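Local coordinates for protein probable tagatose 6-phosphate kinase (Sinorhizobium meliloti, PDB 3TXV) that probably acts in carbohydrate metabolism, perhaps as a tagatose-6-phosphate kinase, although its family is that of the GatZ/KbaZ-like subunit of tagatose-1,6-bisphosphate aldolase, at residues G93-P98 with K127-T132; P171-G176 with S221-A226; G259-A264 with F283-V288. One frame throughout, in Å; residues are numbered along the deposited sequence.

Contact 1: G93-P98 with K127-T132; sequences GDHLGP and KLHLDT
With chi1 at -67° the imidazole of His95 stands beside its own backbone N, while in His129 CG lies opposite the backbone N (chi1 171°), and the two side chains run alongside one another. They form a T-shaped (edge-to-face) pair: CE1 of His129 comes over one face of the His95 ring near its rim, 3.5 Å from His95 ND1, with the planes at 67°. In its own plane, His95 ND1 gives its N-H to the anti lone pair of Asp131 OD2 at 2.9 Å; Thr177 OG1 also bonds to that oxygen, and Ser133 OG holds Asp131 OD1. In the His129 ring, ND1 sits between an acceptor, Asp94 OD1 at 3.2 Å, whose carboxylate is nearly coplanar with the ring, and a donor, His95 N at 3.0 Å, which approaches tilted out of the ring plane; ND1 can serve only one of them at a time. NE2 bonds to Gly176 O. Strands 89-96 and 127-130 are neighbouring parallel strands of a TIM barrel, joined through helix 106-121 as a beta-alpha-beta unit. A beta bulge between Gly93 and Leu96 shifts the register by one: His129 N bonds to Gly93 O at 3.0 Å, whereas Leu96 N reaches His129 O at 2.8 Å. On the helix-facing side Leu96 CD2 packs 4.2 Å from Leu128 CG, and Leu96 also touches Met116 of helix 106-121. Asp94 OD1 has a second partner, the ammonium of Lys287. His95 may, with Glu178 and His265, belong to a metal site that is unoccupied in this model.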
ATOM      1  N   GLY A  93       7.801  -1.552  -6.644  1.00 42.09           N
ATOM      2  CA  GLY A  93       7.153  -2.802  -7.010  1.00 41.40           C
ATOM      3  C   GLY A  93       7.207  -3.634  -5.753  1.00 41.68           C
ATOM      4  O   GLY A  93       8.282  -3.813  -5.144  1.00 41.72           O
ATOM      5  N   ASP A  94       6.042  -4.110  -5.335  1.00 41.68           N
ATOM      6  CA  ASP A  94       5.907  -4.804  -4.061  1.00 41.63           C
ATOM      7  C   ASP A  94       5.594  -6.271  -4.252  1.00 41.31           C
ATOM      8  O   ASP A  94       4.760  -6.645  -5.081  1.00 40.63           O
ATOM      9  CB  ASP A  94       4.819  -4.144  -3.210  1.00 42.24           C
ATOM     10  CG  ASP A  94       4.611  -4.850  -1.870  1.00 43.58           C
ATOM     11  OD1 ASP A  94       5.607  -5.385  -1.341  1.00 48.25           O
ATOM     12  OD2 ASP A  94       3.476  -4.880  -1.351  1.00 41.70           O
ATOM     13  N   HIS A  95       6.255  -7.098  -3.458  1.00 41.24           N
ATOM     14  CA  HIS A  95       6.132  -8.551  -3.580  1.00 41.95           C
ATOM     15  C   HIS A  95       6.244  -8.998  -5.035  1.00 40.71           C
ATOM     16  O   HIS A  95       5.278  -9.518  -5.579  1.00 40.87           O
ATOM     17  CB  HIS A  95       4.804  -9.073  -2.963  1.00 42.81           C
ATOM     18  CG  HIS A  95       4.731  -8.908  -1.478  1.00 46.31           C
ATOM     19  ND1 HIS A  95       5.377  -9.758  -0.604  1.00 49.69           N
ATOM     20  CD2 HIS A  95       4.110  -7.976  -0.710  1.00 48.22           C
ATOM     21  CE1 HIS A  95       5.169  -9.348   0.640  1.00 50.45           C
ATOM     22  NE2 HIS A  95       4.403  -8.269   0.604  1.00 49.21           N
ATOM     23  N   LEU A  96       7.399  -8.801  -5.663  1.00 39.23           N
ATOM     24  CA  LEU A  96       7.591  -9.286  -7.037  1.00 37.99           C
ATOM     25  C   LEU A  96       8.175 -10.674  -7.020  1.00 37.02           C
ATOM     26  O   LEU A  96       9.037 -10.982  -6.214  1.00 36.39           O
ATOM     27  CB  LEU A  96       8.493  -8.346  -7.829  1.00 38.23           C
ATOM     28  CG  LEU A  96       7.976  -6.969  -8.269  1.00 37.59           C
ATOM     29  CD1 LEU A  96       6.766  -6.485  -7.524  1.00 35.57           C
ATOM     30  CD2 LEU A  96       9.100  -5.971  -8.160  1.00 37.58           C
ATOM     31  N   GLY A  97       7.700 -11.517  -7.919  1.00 36.94           N
ATOM     32  CA  GLY A  97       8.069 -12.929  -7.908  1.00 36.98           C
ATOM     33  C   GLY A  97       6.968 -13.809  -8.451  1.00 37.36           C
ATOM     34  O   GLY A  97       6.100 -13.330  -9.171  1.00 37.73           O
ATOM     35  N   PRO A  98       6.987 -15.111  -8.102  1.00 37.83           N
ATOM     36  CA  PRO A  98       6.045 -16.124  -8.620  1.00 37.83           C
ATOM     37  C   PRO A  98       4.614 -16.037  -8.094  1.00 38.78           C
ATOM     38  O   PRO A  98       3.728 -16.725  -8.617  1.00 39.52           O
ATOM     39  CB  PRO A  98       6.647 -17.451  -8.158  1.00 37.46           C
ATOM     40  CG  PRO A  98       7.966 -17.160  -7.558  1.00 37.52           C
ATOM     41  CD  PRO A  98       8.018 -15.697  -7.227  1.00 37.60           C
ATOM     42  N   LYS A 127      12.219   0.909  -7.203  1.00 41.79           N
ATOM     43  CA  LYS A 127      12.296   0.077  -6.004  1.00 40.96           C
ATOM     44  C   LYS A 127      11.736  -1.282  -6.325  1.00 40.51           C
ATOM     45  O   LYS A 127      10.619  -1.370  -6.802  1.00 40.47           O
ATOM     46  CB  LYS A 127      11.561   0.700  -4.837  1.00 40.72           C
ATOM     47  CG  LYS A 127      11.933   0.157  -3.493  1.00 39.00           C
ATOM     48  CD  LYS A 127      11.237   0.980  -2.446  1.00 39.92           C
ATOM     49  CE  LYS A 127      10.860   0.147  -1.203  1.00 42.22           C
ATOM     50  NZ  LYS A 127       9.801  -0.892  -1.414  1.00 39.68           N
ATOM     51  N   LEU A 128      12.518  -2.338  -6.095  1.00 40.23           N
ATOM     52  CA  LEU A 128      12.086  -3.708  -6.446  1.00 39.96           C
ATOM     53  C   LEU A 128      12.151  -4.632  -5.249  1.00 39.87           C
ATOM     54  O   LEU A 128      13.229  -4.929  -4.713  1.00 40.26           O
ATOM     55  CB  LEU A 128      12.932  -4.279  -7.591  1.00 39.94           C
ATOM     56  CG  LEU A 128      12.646  -3.963  -9.070  1.00 39.48           C
ATOM     57  CD1 LEU A 128      11.752  -2.750  -9.339  1.00 37.70           C
ATOM     58  CD2 LEU A 128      13.949  -3.844  -9.818  1.00 36.93           C
ATOM     59  N   HIS A 129      10.992  -5.066  -4.796  1.00 39.72           N
ATOM     60  CA  HIS A 129      10.966  -6.007  -3.692  1.00 40.01           C
ATOM     61  C   HIS A 129      10.865  -7.437  -4.235  1.00 40.96           C
ATOM     62  O   HIS A 129       9.930  -7.800  -4.981  1.00 40.84           O
ATOM     63  CB  HIS A 129       9.832  -5.662  -2.744  1.00 39.72           C
ATOM     64  CG  HIS A 129       9.583  -6.686  -1.700  1.00 36.64           C
ATOM     65  ND1 HIS A 129       8.314  -7.050  -1.322  1.00 38.25           N
ATOM     66  CD2 HIS A 129      10.425  -7.428  -0.956  1.00 36.60           C
ATOM     67  CE1 HIS A 129       8.382  -7.971  -0.377  1.00 38.34           C
ATOM     68  NE2 HIS A 129       9.655  -8.221  -0.138  1.00 38.14           N
ATOM     69  N   LEU A 130      11.870  -8.229  -3.900  1.00 41.59           N
ATOM     70  CA  LEU A 130      11.983  -9.551  -4.460  1.00 42.69           C
ATOM     71  C   LEU A 130      11.592 -10.581  -3.422  1.00 43.78           C
ATOM     72  O   LEU A 130      12.383 -10.942  -2.526  1.00 43.64           O
ATOM     73  CB  LEU A 130      13.407  -9.798  -4.951  1.00 42.57           C
ATOM     74  CG  LEU A 130      13.917  -8.915  -6.086  1.00 41.98           C
ATOM     75  CD1 LEU A 130      15.390  -9.166  -6.310  1.00 40.56           C
ATOM     76  CD2 LEU A 130      13.109  -9.121  -7.364  1.00 39.73           C
ATOM     77  N   ASP A 131      10.361 -11.052  -3.549  1.00 44.90           N
ATOM     78  CA  ASP A 131       9.843 -12.039  -2.639  1.00 46.31           C
ATOM     79  C   ASP A 131       9.572 -13.311  -3.395  1.00 46.35           C
ATOM     80  O   ASP A 131       8.587 -13.395  -4.128  1.00 47.11           O
ATOM     81  CB  ASP A 131       8.558 -11.530  -1.996  1.00 47.23           C
ATOM     82  CG  ASP A 131       8.063 -12.448  -0.886  1.00 49.82           C
ATOM     83  OD1 ASP A 131       8.811 -13.403  -0.527  1.00 52.67           O
ATOM     84  OD2 ASP A 131       6.931 -12.208  -0.381  1.00 51.76           O
ATOM     85  N   THR A 132      10.439 -14.294  -3.193  1.00 46.38           N
ATOM     86  CA  THR A 132      10.403 -15.568  -3.898  1.00 46.52           C
ATOM     87  C   THR A 132      10.165 -16.736  -2.938  1.00 47.45           C
ATOM     88  O   THR A 132      10.478 -17.882  -3.243  1.00 47.48           O
ATOM     89  CB  THR A 132      11.749 -15.808  -4.560  1.00 46.15           C
ATOM     90  OG1 THR A 132      12.777 -15.245  -3.732  1.00 45.67           O
ATOM     91  CG2 THR A 132      11.800 -15.164  -5.919  1.00 45.66           C
TER

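Contact 2: P171-G176 with S221-A226; sequences PVYIIG and SRVVGA
The carbonyl O of Tyr173 is gripped from the neighbouring strand by Val224 N, 2.9 Å away and in the carbonyl plane, with a weaker C-H contact from Val223 CA. One step earlier Tyr173 N bonds to Arg222 O at 2.8 Å, and one step later Ile175 N gives its hydrogen to Gly225 O at 3.0 Å, again in the carbonyl plane. Between the first and second of the paired positions, Tyr173 with Val223 and Ile174 with Gly225, the register slips by one residue, a beta bulge. Val224 CG1 meets Val172 CG1 at 3.5 Å. Strands 172-176 and 223-227 lie next to each other, parallel, in the closed sheet of the TIM barrel. Its helix-facing side carries Tyr173, Val223, Ile175 and Ala226. Val223 bridges two of its neighbours: CG1, anti to the backbone N (chi1 167°), touches Ile175 CD1 at 3.7 Å, and CG2 packs on Tyr173 CB at 3.6 Å. Ile175 crosses Val223 at about a right angle and also reaches Ala226, its CG1 4.0 Å from Ala226 CB. Ile174 points to the other side, into the barrel, where it packs on His129. At the N-terminal end of strand 172-176 Pro171 O lies at the edge of the Arg222 guanidinium, near its plane. Glu160 of helix 145-161 takes both polar ends, forming a salt bridge with Arg222 NH2 and a hydrogen bond with Tyr173 OH.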
ATOM      1  N   PRO A 171      18.053   0.679 -10.076  1.00 43.79           N
ATOM      2  CA  PRO A 171      17.186   0.075  -9.051  1.00 43.25           C
ATOM      3  C   PRO A 171      17.830  -0.202  -7.692  1.00 43.03           C
ATOM      4  O   PRO A 171      19.015  -0.508  -7.593  1.00 43.73           O
ATOM      5  CB  PRO A 171      16.757  -1.263  -9.670  1.00 42.47           C
ATOM      6  CG  PRO A 171      16.917  -1.105 -11.073  1.00 43.43           C
ATOM      7  CD  PRO A 171      18.131  -0.196 -11.258  1.00 44.18           C
ATOM      8  N   VAL A 172      17.023  -0.096  -6.652  1.00 42.42           N
ATOM      9  CA  VAL A 172      17.376  -0.648  -5.369  1.00 41.66           C
ATOM     10  C   VAL A 172      16.519  -1.895  -5.142  1.00 41.17           C
ATOM     11  O   VAL A 172      15.551  -2.139  -5.882  1.00 40.68           O
ATOM     12  CB  VAL A 172      17.222   0.415  -4.257  1.00 42.04           C
ATOM     13  CG1 VAL A 172      18.453   1.288  -4.240  1.00 41.39           C
ATOM     14  CG2 VAL A 172      15.990   1.277  -4.506  1.00 39.84           C
ATOM     15  N   TYR A 173      16.880  -2.697  -4.149  1.00 40.93           N
ATOM     16  CA  TYR A 173      16.163  -3.979  -3.916  1.00 40.85           C
ATOM     17  C   TYR A 173      15.811  -4.178  -2.465  1.00 40.29           C
ATOM     18  O   TYR A 173      16.577  -3.825  -1.559  1.00 40.11           O
ATOM     19  CB  TYR A 173      16.962  -5.222  -4.385  1.00 40.58           C
ATOM     20  CG  TYR A 173      17.241  -5.232  -5.846  1.00 41.78           C
ATOM     21  CD1 TYR A 173      16.288  -5.687  -6.752  1.00 42.34           C
ATOM     22  CD2 TYR A 173      18.461  -4.732  -6.345  1.00 42.70           C
ATOM     23  CE1 TYR A 173      16.541  -5.647  -8.142  1.00 43.19           C
ATOM     24  CE2 TYR A 173      18.729  -4.697  -7.709  1.00 41.60           C
ATOM     25  CZ  TYR A 173      17.766  -5.152  -8.610  1.00 43.22           C
ATOM     26  OH  TYR A 173      18.038  -5.111  -9.969  1.00 44.11           O
ATOM     27  N   ILE A 174      14.653  -4.777  -2.240  1.00 39.89           N
ATOM     28  CA  ILE A 174      14.371  -5.253  -0.909  1.00 39.45           C
ATOM     29  C   ILE A 174      14.125  -6.761  -0.914  1.00 39.39           C
ATOM     30  O   ILE A 174      13.584  -7.304  -1.864  1.00 39.53           O
ATOM     31  CB  ILE A 174      13.351  -4.359  -0.130  1.00 38.76           C
ATOM     32  CG1 ILE A 174      12.238  -5.205   0.420  1.00 39.40           C
ATOM     33  CG2 ILE A 174      12.753  -3.310  -0.996  1.00 38.00           C
ATOM     34  CD1 ILE A 174      11.872  -4.845   1.793  1.00 41.28           C
ATOM     35  N   ILE A 175      14.592  -7.429   0.124  1.00 39.75           N
ATOM     36  CA  ILE A 175      14.466  -8.871   0.213  1.00 40.59           C
ATOM     37  C   ILE A 175      13.673  -9.288   1.441  1.00 41.52           C
ATOM     38  O   ILE A 175      13.542  -8.520   2.380  1.00 42.19           O
ATOM     39  CB  ILE A 175      15.842  -9.535   0.240  1.00 40.04           C
ATOM     40  CG1 ILE A 175      16.711  -8.902   1.300  1.00 40.90           C
ATOM     41  CG2 ILE A 175      16.539  -9.342  -1.071  1.00 40.37           C
ATOM     42  CD1 ILE A 175      18.168  -9.265   1.157  1.00 41.89           C
ATOM     43  N   GLY A 176      13.135 -10.497   1.439  1.00 42.64           N
ATOM     44  CA  GLY A 176      12.361 -10.959   2.568  1.00 44.70           C
ATOM     45  C   GLY A 176      10.860 -10.902   2.382  1.00 46.35           C
ATOM     46  O   GLY A 176      10.353 -10.504   1.333  1.00 46.41           O
ATOM     47  N   SER A 221      24.632  -5.110  -4.001  1.00 46.43           N
ATOM     48  CA  SER A 221      25.144  -3.936  -3.303  1.00 45.82           C
ATOM     49  C   SER A 221      24.060  -2.858  -3.202  1.00 45.55           C
ATOM     50  O   SER A 221      24.106  -2.012  -2.297  1.00 45.95           O
ATOM     51  CB  SER A 221      26.398  -3.383  -3.992  1.00 45.80           C
ATOM     52  OG  SER A 221      26.159  -3.073  -5.356  1.00 45.52           O
ATOM     53  N   ARG A 222      23.100  -2.907  -4.128  1.00 44.57           N
ATOM     54  CA  ARG A 222      21.972  -1.994  -4.160  1.00 43.86           C
ATOM     55  C   ARG A 222      20.757  -2.588  -3.464  1.00 43.15           C
ATOM     56  O   ARG A 222      19.626  -2.112  -3.666  1.00 42.94           O
ATOM     57  CB  ARG A 222      21.609  -1.645  -5.602  1.00 44.37           C
ATOM     58  CG  ARG A 222      22.592  -0.712  -6.288  1.00 46.54           C
ATOM     59  CD  ARG A 222      22.126  -0.307  -7.668  1.00 50.12           C
ATOM     60  NE  ARG A 222      22.078  -1.445  -8.591  1.00 54.17           N
ATOM     61  CZ  ARG A 222      23.131  -1.900  -9.276  1.00 56.94           C
ATOM     62  NH1 ARG A 222      24.331  -1.311  -9.157  1.00 58.63           N
ATOM     63  NH2 ARG A 222      22.995  -2.947 -10.083  1.00 55.77           N
ATOM     64  N   VAL A 223      20.976  -3.625  -2.652  1.00 42.07           N
ATOM     65  CA  VAL A 223      19.912  -4.123  -1.797  1.00 41.52           C
ATOM     66  C   VAL A 223      19.908  -3.258  -0.562  1.00 41.46           C
ATOM     67  O   VAL A 223      20.864  -3.263   0.231  1.00 42.11           O
ATOM     68  CB  VAL A 223      20.074  -5.597  -1.386  1.00 41.79           C
ATOM     69  CG1 VAL A 223      19.103  -5.939  -0.256  1.00 41.89           C
ATOM     70  CG2 VAL A 223      19.828  -6.543  -2.565  1.00 41.73           C
ATOM     71  N   VAL A 224      18.833  -2.499  -0.389  1.00 40.75           N
ATOM     72  CA  VAL A 224      18.833  -1.454   0.614  1.00 39.57           C
ATOM     73  C   VAL A 224      17.995  -1.798   1.819  1.00 39.93           C
ATOM     74  O   VAL A 224      17.939  -1.006   2.776  1.00 40.30           O
ATOM     75  CB  VAL A 224      18.426  -0.095   0.025  1.00 39.26           C
ATOM     76  CG1 VAL A 224      19.459   0.368  -0.984  1.00 38.48           C
ATOM     77  CG2 VAL A 224      17.084  -0.165  -0.619  1.00 39.51           C
ATOM     78  N   GLY A 225      17.363  -2.976   1.810  1.00 39.72           N
ATOM     79  CA  GLY A 225      16.523  -3.340   2.944  1.00 39.63           C
ATOM     80  C   GLY A 225      15.872  -4.692   2.918  1.00 39.96           C
ATOM     81  O   GLY A 225      15.791  -5.328   1.865  1.00 40.29           O
ATOM     82  N   ALA A 226      15.397  -5.138   4.081  1.00 39.91           N
ATOM     83  CA  ALA A 226      14.648  -6.389   4.158  1.00 40.10           C
ATOM     84  C   ALA A 226      13.278  -6.225   4.835  1.00 40.28           C
ATOM     85  O   ALA A 226      13.127  -5.396   5.727  1.00 39.93           O
ATOM     86  CB  ALA A 226      15.475  -7.459   4.865  1.00 40.08           C
TER

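Contact 3: G259-A264 with F283-V288; sequences GMVFEA and FAILKV
Strands 261-264 and 283-288, joined through helix 272-280, make the last beta-alpha-beta unit of the TIM barrel, and the pair carries a glutamate and a lysine into the barrel interior. Glu263, with CG anti to the backbone N (chi1 -178°) and its chain extended, runs obliquely past Ile285 so that CG2 of Ile285 lies 3.4 Å from Glu263 OE1. Lys287, bent near its end, brings NZ to 3.0 Å from Glu263 OE2 in a salt bridge, meeting that oxygen from above the carboxylate plane. The backbones are joined by Ala264 N to Ile285 O at 2.7 Å and Lys287 N to Ala264 O at 3.0 Å, both nearly along the carbonyl direction. Phe262 O is shared, by a straight bond from Ile285 N at 3.2 Å and a weak, bent one from Ala284 N. On the outer side the rings of Phe262 and Phe283 run near parallel, 30° apart, but offset until little of either ring covers the other. Glu263 OE1 also pairs with Lys127, and OE2 takes a hydrogen bond from His265 NE2. At Glu263 a glutamine would probably leave Lys127 and Lys287 without the carboxylate charge they share. Since Lys287 NZ is further paired with Asp94, the buried charges of Glu263, Lys287, Asp94 and Lys127 probably offset one another across the barrel interior.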
ATOM      1  N   GLY A 259      24.490  -0.338   5.068  1.00 68.47           N
ATOM      2  CA  GLY A 259      23.758   0.234   3.927  1.00 67.04           C
ATOM      3  C   GLY A 259      22.409  -0.430   3.739  1.00 65.89           C
ATOM      4  O   GLY A 259      21.976  -0.668   2.607  1.00 66.24           O
HETATM    5  N   MSE A 260      21.755  -0.731   4.863  1.00 64.30           N
HETATM    6  CA  MSE A 260      20.508  -1.468   4.871  1.00 62.42           C
HETATM    7  C   MSE A 260      19.624  -0.992   5.979  1.00 60.11           C
HETATM    8  O   MSE A 260      20.071  -0.842   7.109  1.00 60.25           O
HETATM    9  CB  MSE A 260      20.775  -2.954   5.056  1.00 62.91           C
HETATM   10  CG  MSE A 260      21.003  -3.665   3.749  1.00 66.34           C
HETATM   11 SE   MSE A 260      20.838  -5.580   3.946  1.00 74.60          SE
HETATM   12  CE  MSE A 260      18.978  -5.662   4.576  1.00 71.86           C
ATOM     13  N   VAL A 261      18.357  -0.771   5.658  1.00 57.24           N
ATOM     14  CA  VAL A 261      17.352  -0.473   6.678  1.00 54.10           C
ATOM     15  C   VAL A 261      16.312  -1.583   6.672  1.00 52.18           C
ATOM     16  O   VAL A 261      16.330  -2.430   5.786  1.00 51.40           O
ATOM     17  CB  VAL A 261      16.674   0.873   6.388  1.00 53.84           C
ATOM     18  CG1 VAL A 261      17.716   1.980   6.285  1.00 53.06           C
ATOM     19  CG2 VAL A 261      15.891   0.794   5.100  1.00 53.45           C
ATOM     20  N   PHE A 262      15.395  -1.573   7.637  1.00 50.20           N
ATOM     21  CA  PHE A 262      14.194  -2.426   7.541  1.00 48.01           C
ATOM     22  C   PHE A 262      12.974  -1.781   6.865  1.00 46.61           C
ATOM     23  O   PHE A 262      12.603  -0.662   7.190  1.00 46.71           O
ATOM     24  CB  PHE A 262      13.791  -2.947   8.903  1.00 47.48           C
ATOM     25  CG  PHE A 262      14.779  -3.887   9.494  1.00 47.18           C
ATOM     26  CD1 PHE A 262      15.466  -4.786   8.687  1.00 46.74           C
ATOM     27  CD2 PHE A 262      15.010  -3.899  10.871  1.00 46.11           C
ATOM     28  CE1 PHE A 262      16.385  -5.676   9.243  1.00 46.70           C
ATOM     29  CE2 PHE A 262      15.917  -4.765  11.431  1.00 44.94           C
ATOM     30  CZ  PHE A 262      16.606  -5.657  10.621  1.00 47.59           C
ATOM     31  N   GLU A 263      12.371  -2.499   5.922  1.00 44.99           N
ATOM     32  CA  GLU A 263      11.018  -2.218   5.480  1.00 43.77           C
ATOM     33  C   GLU A 263      10.040  -2.901   6.402  1.00 43.41           C
ATOM     34  O   GLU A 263      10.186  -4.105   6.739  1.00 42.87           O
ATOM     35  CB  GLU A 263      10.795  -2.755   4.087  1.00 43.91           C
ATOM     36  CG  GLU A 263       9.433  -2.453   3.534  1.00 44.20           C
ATOM     37  CD  GLU A 263       9.395  -2.444   2.009  1.00 45.37           C
ATOM     38  OE1 GLU A 263      10.198  -1.708   1.374  1.00 42.64           O
ATOM     39  OE2 GLU A 263       8.534  -3.167   1.448  1.00 47.26           O
ATOM     40  N   ALA A 264       9.040  -2.135   6.826  1.00 42.98           N
ATOM     41  CA  ALA A 264       7.961  -2.702   7.641  1.00 42.80           C
ATOM     42  C   ALA A 264       6.593  -2.596   6.958  1.00 42.50           C
ATOM     43  O   ALA A 264       6.205  -1.534   6.455  1.00 42.05           O
ATOM     44  CB  ALA A 264       7.955  -2.099   9.037  1.00 42.06           C
ATOM     45  N   PHE A 283      13.140   0.735  11.332  1.00 46.08           N
ATOM     46  CA  PHE A 283      12.126   0.258  10.417  1.00 44.70           C
ATOM     47  C   PHE A 283      11.827   1.512   9.649  1.00 44.35           C
ATOM     48  O   PHE A 283      10.924   2.260   9.989  1.00 45.29           O
ATOM     49  CB  PHE A 283      10.949  -0.303  11.194  1.00 44.18           C
ATOM     50  CG  PHE A 283      11.373  -1.244  12.265  1.00 43.25           C
ATOM     51  CD1 PHE A 283      11.635  -2.581  11.963  1.00 42.59           C
ATOM     52  CD2 PHE A 283      11.598  -0.789  13.562  1.00 40.92           C
ATOM     53  CE1 PHE A 283      12.084  -3.462  12.956  1.00 41.78           C
ATOM     54  CE2 PHE A 283      12.029  -1.665  14.564  1.00 39.68           C
ATOM     55  CZ  PHE A 283      12.271  -2.996  14.262  1.00 40.13           C
ATOM     56  N   ALA A 284      12.651   1.774   8.645  1.00 43.41           N
ATOM     57  CA  ALA A 284      12.743   3.103   8.062  1.00 42.76           C
ATOM     58  C   ALA A 284      11.876   3.268   6.844  1.00 42.30           C
ATOM     59  O   ALA A 284      11.649   4.391   6.393  1.00 43.20           O
ATOM     60  CB  ALA A 284      14.180   3.440   7.722  1.00 42.52           C
ATOM     61  N   ILE A 285      11.427   2.158   6.284  1.00 41.44           N
ATOM     62  CA  ILE A 285      10.469   2.203   5.195  1.00 40.37           C
ATOM     63  C   ILE A 285       9.196   1.636   5.755  1.00 41.34           C
ATOM     64  O   ILE A 285       9.180   0.503   6.269  1.00 42.23           O
ATOM     65  CB  ILE A 285      10.892   1.381   3.999  1.00 39.73           C
ATOM     66  CG1 ILE A 285      12.119   2.014   3.327  1.00 36.48           C
ATOM     67  CG2 ILE A 285       9.734   1.258   3.062  1.00 37.59           C
ATOM     68  CD1 ILE A 285      12.962   1.039   2.627  1.00 29.42           C
ATOM     69  N   LEU A 286       8.147   2.452   5.656  1.00 41.44           N
ATOM     70  CA  LEU A 286       6.862   2.239   6.281  1.00 40.79           C
ATOM     71  C   LEU A 286       5.830   2.072   5.205  1.00 40.89           C
ATOM     72  O   LEU A 286       5.467   3.035   4.547  1.00 40.71           O
ATOM     73  CB  LEU A 286       6.503   3.473   7.105  1.00 40.59           C
ATOM     74  CG  LEU A 286       7.444   3.748   8.268  1.00 40.37           C
ATOM     75  CD1 LEU A 286       7.410   5.211   8.616  1.00 39.16           C
ATOM     76  CD2 LEU A 286       7.061   2.863   9.473  1.00 41.12           C
ATOM     77  N   LYS A 287       5.269   0.902   5.065  1.00 41.32           N
ATOM     78  CA  LYS A 287       4.259   0.736   4.066  1.00 42.21           C
ATOM     79  C   LYS A 287       2.879   0.945   4.624  1.00 41.83           C
ATOM     80  O   LYS A 287       2.480   0.307   5.562  1.00 41.93           O
ATOM     81  CB  LYS A 287       4.341  -0.663   3.511  1.00 42.89           C
ATOM     82  CG  LYS A 287       5.514  -0.908   2.642  1.00 45.85           C
ATOM     83  CD  LYS A 287       5.296  -2.108   1.775  1.00 49.95           C
ATOM     84  CE  LYS A 287       5.362  -1.769   0.328  1.00 50.51           C
ATOM     85  NZ  LYS A 287       6.289  -2.619  -0.403  1.00 50.60           N
ATOM     86  N   VAL A 288       2.151   1.879   4.063  1.00 40.66           N
ATOM     87  CA  VAL A 288       0.805   2.058   4.465  1.00 39.55           C
ATOM     88  C   VAL A 288       0.040   1.964   3.208  1.00 38.93           C
ATOM     89  O   VAL A 288       0.470   2.429   2.218  1.00 39.49           O
ATOM     90  CB  VAL A 288       0.635   3.399   5.064  1.00 39.79           C
ATOM     91  CG1 VAL A 288       1.103   4.415   4.142  1.00 39.50           C
ATOM     92  CG2 VAL A 288      -0.758   3.619   5.492  1.00 39.18           C
TER

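How the contacts relate
From the N terminus, contact 1 closes the excursion through helix 106-121, contact 2 the longer one that includes helix 197-214 and is partly unmodelled, and contact 3 the short one through helix 272-280. The three follow in series; none nests or crosses. They pair the third strand of the barrel with the fourth, the fifth with the sixth and the seventh with the eighth. Backbone bonds supply the joints between: Leu130 N to Ile174 O ties contact 1 to contact 2, and Val261 N to Val224 O ties contact 2 to contact 3. Contacts 1 and 3, centres about 15 Å apart, meet across the barrel interior through two lysine-carboxylate salt bridges.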